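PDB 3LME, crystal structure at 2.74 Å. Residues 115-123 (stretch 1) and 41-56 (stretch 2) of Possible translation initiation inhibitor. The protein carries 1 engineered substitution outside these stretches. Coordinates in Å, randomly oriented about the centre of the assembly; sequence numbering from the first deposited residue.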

# COMPACT_ATOMS: atom_id res chain seq x y z
N ASP A 115 -10.28 11.09 2.43
CA ASP A 115 -11.74 10.89 2.37
C ASP A 115 -12.41 11.97 3.29
O ASP A 115 -12.12 12.02 4.50
CB ASP A 115 -12.14 9.45 2.84
CG ASP A 115 -12.06 8.33 1.71
OD1 ASP A 115 -11.53 8.53 0.57
OD2 ASP A 115 -12.53 7.20 2.00
N GLN A 116 -13.21 12.88 2.73
CA GLN A 116 -14.13 13.72 3.57
C GLN A 116 -13.51 14.85 4.46
O GLN A 116 -14.25 15.59 5.14
CB GLN A 116 -15.00 12.78 4.44
CG GLN A 116 -16.37 13.29 4.90
CD GLN A 116 -17.42 12.16 4.92
OE1 GLN A 116 -17.89 11.72 3.85
NE2 GLN A 116 -17.81 11.70 6.12
N GLY A 117 -12.19 14.99 4.45
CA GLY A 117 -11.51 15.99 5.30
C GLY A 117 -11.19 15.40 6.67
O GLY A 117 -10.85 16.14 7.60
N ASP A 118 -11.30 14.07 6.76
CA ASP A 118 -10.99 13.30 7.96
C ASP A 118 -9.51 13.43 8.36
O ASP A 118 -8.68 13.87 7.56
CB ASP A 118 -11.36 11.82 7.75
CG ASP A 118 -11.80 11.12 9.06
OD1 ASP A 118 -11.09 11.20 10.10
OD2 ASP A 118 -12.88 10.47 9.04
N ILE A 119 -9.20 13.07 9.60
CA ILE A 119 -7.83 13.13 10.10
C ILE A 119 -7.00 11.85 9.91
O ILE A 119 -5.80 11.87 10.12
CB ILE A 119 -7.79 13.53 11.58
CG1 ILE A 119 -8.25 12.37 12.48
CG2 ILE A 119 -8.60 14.79 11.78
CD1 ILE A 119 -8.15 12.70 13.95
N ALA A 120 -7.62 10.75 9.53
CA ALA A 120 -6.92 9.48 9.46
C ALA A 120 -7.72 8.48 8.65
O ALA A 120 -8.94 8.40 8.77
CB ALA A 120 -6.65 8.93 10.85
N GLU A 121 -7.01 7.72 7.82
CA GLU A 121 -7.63 6.65 7.07
C GLU A 121 -6.65 5.47 7.14
O GLU A 121 -5.44 5.69 7.23
CB GLU A 121 -7.85 7.10 5.64
CG GLU A 121 -8.63 6.15 4.78
CD GLU A 121 -9.14 6.82 3.52
OE1 GLU A 121 -9.58 6.10 2.60
OE2 GLU A 121 -9.11 8.07 3.44
N ILE A 122 -7.17 4.24 7.12
CA ILE A 122 -6.30 3.08 7.32
C ILE A 122 -6.56 2.00 6.30
O ILE A 122 -7.68 1.83 5.90
CB ILE A 122 -6.37 2.52 8.79
CG1 ILE A 122 -5.35 1.39 9.00
CG2 ILE A 122 -7.76 2.00 9.15
CD1 ILE A 122 -5.02 1.12 10.45
N ASP A 123 -5.50 1.31 5.89
CA ASP A 123 -5.56 0.14 5.00
C ASP A 123 -5.09 -1.11 5.71
O ASP A 123 -3.96 -1.15 6.20
CB ASP A 123 -4.65 0.33 3.80
CG ASP A 123 -5.21 1.27 2.80
OD1 ASP A 123 -6.37 1.71 2.99
OD2 ASP A 123 -4.48 1.58 1.82
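Stretch 2 (41-56) TGKMVDGDEARIRRMF

How does stretch 2 lie on stretch 1? Its loop, 41-47, passes the turn before the strand, and its helix, 48-56, packs on strand 120-123, running nearly parallel to it with a crossing angle of -20° and a closest axial approach of 8.8 Å. Gly-47, at positive phi, takes the N-cap position.

What holds Arg-51 to the turn? With chi1 t, chi2 p and chi3 at 137°, between wells, Arg-51 NE comes 3.1 Å from Asp-118 OD1 in a salt bridge whose hydrogen bond is weak. Asp-118 OD1 also accepts a hydrogen bond from Ile-119 N at 2.7 Å, while Arg-51 NH2 makes a weak bond to Val-45 O at 3.0 Å, so the guanidinium links the turn to its own loop.

Why does Met-55 fit the strand? Its CA-to-CB bond points toward the strand, and chi1 and chi2, both t, keep the chain extended as far as SD; chi3, p, then turns the terminal CE. Met-55 SD packs on backbone as well as methyl, 3.4 Å from Ala-120 O, 3.6 Å from Glu-121 N and 3.6 Å from Ala-120 CB. Ile-122, also t,t, places CG2 3.4 Å from Met-55 CG and CD1 3.5 Å from Phe-56 CE1.

What meets the loop? Met-44 SD lies 3.3 Å from Asp-118 OD2, and Gln-116 NE2 gives Gly-42 O a weak hydrogen bond at 3.4 Å.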

# COMPACT_ATOMS: atom_id res chain seq x y z
N THR A 41 -24.95 6.55 10.25
CA THR A 41 -25.14 7.86 9.62
C THR A 41 -24.12 8.18 8.55
O THR A 41 -24.39 9.01 7.65
CB THR A 41 -25.04 8.98 10.63
OG1 THR A 41 -23.71 9.01 11.15
CG2 THR A 41 -26.04 8.78 11.80
N GLY A 42 -22.95 7.55 8.63
CA GLY A 42 -21.86 7.83 7.67
C GLY A 42 -21.06 9.08 8.02
O GLY A 42 -20.12 9.45 7.30
N LYS A 43 -21.46 9.72 9.12
CA LYS A 43 -20.82 10.91 9.65
C LYS A 43 -19.63 10.60 10.59
O LYS A 43 -19.58 9.55 11.26
CB LYS A 43 -21.85 11.79 10.35
CG LYS A 43 -22.92 12.38 9.43
CD LYS A 43 -22.45 13.58 8.60
CE LYS A 43 -23.06 13.55 7.18
NZ LYS A 43 -22.39 14.50 6.21
N MET A 44 -18.67 11.53 10.60
CA MET A 44 -17.44 11.37 11.35
C MET A 44 -17.71 11.60 12.81
O MET A 44 -18.49 12.44 13.19
CB MET A 44 -16.36 12.34 10.86
CG MET A 44 -15.75 12.00 9.47
SD MET A 44 -14.57 13.26 8.86
CE MET A 44 -15.47 14.82 9.08
N VAL A 45 -17.02 10.85 13.65
CA VAL A 45 -17.27 10.89 15.06
C VAL A 45 -16.45 12.04 15.70
O VAL A 45 -15.43 12.45 15.14
CB VAL A 45 -16.96 9.49 15.63
CG1 VAL A 45 -16.37 9.55 17.01
CG2 VAL A 45 -18.21 8.60 15.54
N ASP A 46 -16.89 12.56 16.84
CA ASP A 46 -16.16 13.65 17.47
C ASP A 46 -15.04 13.07 18.30
O ASP A 46 -15.14 11.92 18.72
CB ASP A 46 -17.07 14.48 18.38
CG ASP A 46 -18.04 15.35 17.59
OD1 ASP A 46 -17.96 15.41 16.35
OD2 ASP A 46 -18.91 15.99 18.23
N GLY A 47 -14.00 13.88 18.54
CA GLY A 47 -12.89 13.52 19.41
C GLY A 47 -11.78 12.81 18.66
O GLY A 47 -12.01 11.82 17.97
N ASP A 48 -10.57 13.34 18.79
CA ASP A 48 -9.38 12.76 18.20
C ASP A 48 -9.33 11.25 18.39
O ASP A 48 -9.21 10.49 17.43
CB ASP A 48 -8.16 13.35 18.87
CG ASP A 48 -7.76 14.71 18.32
OD1 ASP A 48 -8.42 15.21 17.39
OD2 ASP A 48 -6.76 15.29 18.84
N GLU A 49 -9.37 10.81 19.63
CA GLU A 49 -9.16 9.41 19.94
C GLU A 49 -10.39 8.53 19.60
O GLU A 49 -10.27 7.41 19.11
CB GLU A 49 -8.78 9.33 21.41
CG GLU A 49 -8.57 7.96 21.95
CD GLU A 49 -8.08 8.02 23.38
OE1 GLU A 49 -7.28 8.95 23.67
OE2 GLU A 49 -8.49 7.15 24.19
N ALA A 50 -11.59 9.07 19.83
CA ALA A 50 -12.81 8.41 19.44
C ALA A 50 -12.77 8.18 17.95
O ALA A 50 -13.18 7.13 17.49
CB ALA A 50 -14.01 9.24 19.84
N ARG A 51 -12.25 9.15 17.20
CA ARG A 51 -12.20 9.06 15.73
C ARG A 51 -11.32 7.93 15.24
O ARG A 51 -11.72 7.15 14.39
CB ARG A 51 -11.66 10.34 15.15
CG ARG A 51 -11.87 10.47 13.69
CD ARG A 51 -13.25 11.03 13.37
NE ARG A 51 -13.10 12.02 12.31
CZ ARG A 51 -13.05 13.34 12.51
NH1 ARG A 51 -12.89 14.15 11.47
NH2 ARG A 51 -13.20 13.83 13.74
N ILE A 52 -10.13 7.85 15.80
CA ILE A 52 -9.18 6.84 15.45
C ILE A 52 -9.60 5.46 15.93
O ILE A 52 -9.50 4.48 15.15
CB ILE A 52 -7.80 7.22 15.94
CG1 ILE A 52 -7.19 8.23 14.98
CG2 ILE A 52 -6.91 5.98 16.03
CD1 ILE A 52 -6.12 9.06 15.58
N ARG A 53 -10.07 5.35 17.19
CA ARG A 53 -10.61 4.06 17.69
C ARG A 53 -11.71 3.55 16.74
O ARG A 53 -11.71 2.38 16.34
CB ARG A 53 -11.11 4.16 19.15
CG ARG A 53 -11.77 2.89 19.73
CD ARG A 53 -10.89 1.62 19.53
NE ARG A 53 -11.42 0.33 20.05
CZ ARG A 53 -11.21 -0.13 21.29
NH1 ARG A 53 -10.53 0.59 22.15
NH2 ARG A 53 -11.69 -1.32 21.66
N ARG A 54 -12.57 4.47 16.31
CA ARG A 54 -13.65 4.11 15.43
C ARG A 54 -13.19 3.69 14.04
O ARG A 54 -13.82 2.85 13.40
CB ARG A 54 -14.65 5.25 15.32
CG ARG A 54 -15.96 4.90 14.63
CD ARG A 54 -16.67 3.90 15.46
NE ARG A 54 -18.10 3.96 15.20
CZ ARG A 54 -18.99 4.58 15.97
NH1 ARG A 54 -18.61 5.20 17.08
NH2 ARG A 54 -20.27 4.57 15.62
N MET A 55 -12.11 4.30 13.56
CA MET A 55 -11.48 3.90 12.30
C MET A 55 -11.00 2.45 12.43
O MET A 55 -11.29 1.61 11.57
CB MET A 55 -10.34 4.83 11.96
CG MET A 55 -9.49 4.46 10.74
SD MET A 55 -8.15 5.64 10.54
CE MET A 55 -7.07 5.15 11.91
N PHE A 56 -10.31 2.15 13.54
CA PHE A 56 -9.87 0.77 13.78
C PHE A 56 -11.03 -0.23 13.91
O PHE A 56 -10.99 -1.31 13.28
CB PHE A 56 -8.97 0.71 14.98
CG PHE A 56 -7.56 1.07 14.68
CD1 PHE A 56 -6.71 0.14 14.13
CD2 PHE A 56 -7.08 2.33 14.95
CE1 PHE A 56 -5.39 0.47 13.87
CE2 PHE A 56 -5.74 2.69 14.68
CZ PHE A 56 -4.90 1.77 14.14